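Local atomic coordinates of N-deoxyribosyltransferase (Bacillus psychrosaccharolyticus, PDB entry 6EVS), a protein that catalyses the transfer of 2'-deoxyribose between nucleobases, a reaction useful for the enzymatic synthesis of modified nucleosides. Residues L60-I63 / K64-D67. Residues are numbered along the deposited sequence; the frame is centred on the assembly and turned at random.
Sequences LEHI and KWAD
His62 and Trp65 make an edge-to-face (T-shaped) aromatic pair on the last turn of helix 49-65, where the chain leaves the helix to enter strand 68-72, the central strand of a five-stranded parallel sheet with order 2-1-3-4-5. The evidence for the T shape is a 63° angle between the planes, with the centroid of the His62 ring 5.3 Å from that of the six-membered ring of Trp65. The edge atom His62 CD2 lies over one indole face, displaced toward its rim, and comes within 3.9 Å of Trp65 CE3. Because Trp65 CG stands anti to the backbone N (chi1 153°), the indole sits beside its own carbonyl carbon, and its CE3 edge meets His62 O in the ring plane at 3.2 Å. Both rings are buried and tied at the subunit interface: His62 NE2 bonds to Thr131 O of a neighbouring subunit and Trp65 NE1 bonds weakly to Ala130 O of the same neighbour, while Phe34 stacks on His62.

Backbone hydrogen bonding marks the end of the helix. Lys64 N to Leu60 O (3.0 Å, 161° at the hydrogen) and Trp65 N to Glu61 O (2.8 Å) are regular i to i-4 bonds. Ala66 N then divides weakly between His62 O and Ile63 O, and Ala66 itself is the first residue to leave helical backbone angles.

Aliphatic and charge contacts belong to Lys64. Its chain, extended beyond CG, runs back along the helix between Leu60 and Glu61. The opposite charges are near but not in contact, Glu61 OE2 lying 4.6 Å from Lys64 NZ, so any attraction is probably modest. Lys64 CE meets the branch point of the buried leucine, Leu60 CG, at 3.9 Å.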
ATOM      1  N   LEU A  60      11.462  10.141   5.338  1.00 30.27           N
ATOM      2  CA  LEU A  60      10.424   9.256   4.816  1.00 27.47           C
ATOM      3  C   LEU A  60       9.301  10.046   4.142  1.00 31.01           C
ATOM      4  O   LEU A  60       8.856   9.693   3.042  1.00 30.28           O
ATOM      5  CB  LEU A  60       9.872   8.384   5.946  1.00 33.67           C
ATOM      6  CG  LEU A  60       8.952   7.225   5.567  1.00 38.97           C
ATOM      7  CD1 LEU A  60       9.615   6.328   4.512  1.00 32.14           C
ATOM      8  CD2 LEU A  60       8.571   6.425   6.806  1.00 37.81           C
ATOM      9  N   GLU A  61       8.837  11.129   4.772  1.00 24.27           N
ATOM     10  CA  GLU A  61       7.815  11.951   4.131  1.00 26.44           C
ATOM     11  C   GLU A  61       8.293  12.470   2.774  1.00 28.64           C
ATOM     12  O   GLU A  61       7.498  12.564   1.827  1.00 30.10           O
ATOM     13  CB  GLU A  61       7.397  13.111   5.045  1.00 27.79           C
ATOM     14  CG  GLU A  61       6.003  13.622   4.748  1.00 49.77           C
ATOM     15  CD  GLU A  61       4.924  12.590   5.051  1.00 58.12           C
ATOM     16  OE1 GLU A  61       3.831  12.692   4.472  1.00 65.24           O
ATOM     17  OE2 GLU A  61       5.169  11.669   5.862  1.00 62.32           O
ATOM     18  N   HIS A  62       9.594  12.776   2.636  1.00 24.37           N
ATOM     19  CA  HIS A  62      10.052  13.276   1.348  1.00 24.47           C
ATOM     20  C   HIS A  62      10.281  12.162   0.329  1.00 27.72           C
ATOM     21  O   HIS A  62      10.253  12.430  -0.877  1.00 26.32           O
ATOM     22  CB  HIS A  62      11.298  14.138   1.522  1.00 25.67           C
ATOM     23  CG  HIS A  62      10.970  15.541   1.912  1.00 28.21           C
ATOM     24  ND1 HIS A  62      10.775  15.919   3.224  1.00 28.49           N
ATOM     25  CD2 HIS A  62      10.729  16.645   1.164  1.00 29.29           C
ATOM     26  CE1 HIS A  62      10.493  17.210   3.270  1.00 32.43           C
ATOM     27  NE2 HIS A  62      10.444  17.673   2.034  1.00 30.60           N
ATOM     28  N   ILE A  63      10.469  10.922   0.773  1.00 23.97           N
ATOM     29  CA  ILE A  63      10.394   9.816  -0.178  1.00 24.00           C
ATOM     30  C   ILE A  63       8.975   9.692  -0.704  1.00 31.90           C
ATOM     31  O   ILE A  63       8.754   9.477  -1.903  1.00 24.97           O
ATOM     32  CB  ILE A  63      10.853   8.493   0.465  1.00 24.47           C
ATOM     33  CG1 ILE A  63      12.272   8.588   1.019  1.00 23.96           C
ATOM     34  CG2 ILE A  63      10.747   7.352  -0.548  1.00 32.32           C
ATOM     35  CD1 ILE A  63      12.700   7.265   1.635  1.00 31.07           C
ATOM     36  N   LYS A  64       7.992   9.839   0.189  1.00 26.44           N
ATOM     37  CA  LYS A  64       6.586   9.767  -0.213  1.00 27.59           C
ATOM     38  C   LYS A  64       6.198  10.929  -1.122  1.00 26.16           C
ATOM     39  O   LYS A  64       5.401  10.753  -2.061  1.00 26.20           O
ATOM     40  CB  LYS A  64       5.706   9.729   1.032  1.00 29.88           C
ATOM     41  CG  LYS A  64       5.748   8.395   1.745  1.00 32.52           C
ATOM     42  CD  LYS A  64       5.372   8.526   3.209  1.00 42.29           C
ATOM     43  CE  LYS A  64       5.391   7.158   3.874  1.00 46.01           C
ATOM     44  NZ  LYS A  64       4.804   7.161   5.241  1.00 45.25           N
ATOM     45  N   TRP A  65       6.748  12.122  -0.856  1.00 23.12           N
ATOM     46  CA  TRP A  65       6.487  13.309  -1.674  1.00 28.00           C
ATOM     47  C   TRP A  65       7.108  13.209  -3.071  1.00 26.91           C
ATOM     48  O   TRP A  65       6.585  13.798  -4.026  1.00 24.81           O
ATOM     49  CB  TRP A  65       7.010  14.528  -0.912  1.00 25.94           C
ATOM     50  CG  TRP A  65       7.450  15.774  -1.663  1.00 31.12           C
ATOM     51  CD1 TRP A  65       6.715  16.919  -1.860  1.00 33.71           C
ATOM     52  CD2 TRP A  65       8.746  16.024  -2.252  1.00 36.95           C
ATOM     53  NE1 TRP A  65       7.470  17.855  -2.534  1.00 35.27           N
ATOM     54  CE2 TRP A  65       8.715  17.331  -2.793  1.00 43.38           C
ATOM     55  CE3 TRP A  65       9.932  15.275  -2.360  1.00 33.48           C
ATOM     56  CZ2 TRP A  65       9.820  17.898  -3.463  1.00 45.12           C
ATOM     57  CZ3 TRP A  65      11.037  15.841  -3.031  1.00 34.37           C
ATOM     58  CH2 TRP A  65      10.966  17.135  -3.576  1.00 39.25           C
ATOM     59  N   ALA A  66       8.214  12.479  -3.203  1.00 23.78           N
ATOM     60  CA  ALA A  66       8.975  12.422  -4.445  1.00 26.85           C
ATOM     61  C   ALA A  66       8.241  11.611  -5.518  1.00 28.99           C
ATOM     62  O   ALA A  66       7.498  10.677  -5.211  1.00 26.07           O
ATOM     63  CB  ALA A  66      10.337  11.773  -4.194  1.00 25.92           C
ATOM     64  N   ASP A  67       8.478  11.978  -6.790  1.00 25.74           N
ATOM     65  CA  ASP A  67       8.083  11.152  -7.936  1.00 28.38           C
ATOM     66  C   ASP A  67       9.030   9.982  -8.147  1.00 28.07           C
ATOM     67  O   ASP A  67       8.605   8.891  -8.556  1.00 25.27           O
ATOM     68  CB  ASP A  67       8.057  11.996  -9.211  1.00 26.47           C
ATOM     69  CG  ASP A  67       7.046  13.133  -9.131  1.00 31.89           C
ATOM     70  OD1 ASP A  67       7.425  14.298  -9.454  1.00 33.13           O
ATOM     71  OD2 ASP A  67       5.897  12.851  -8.679  1.00 35.50           O
TER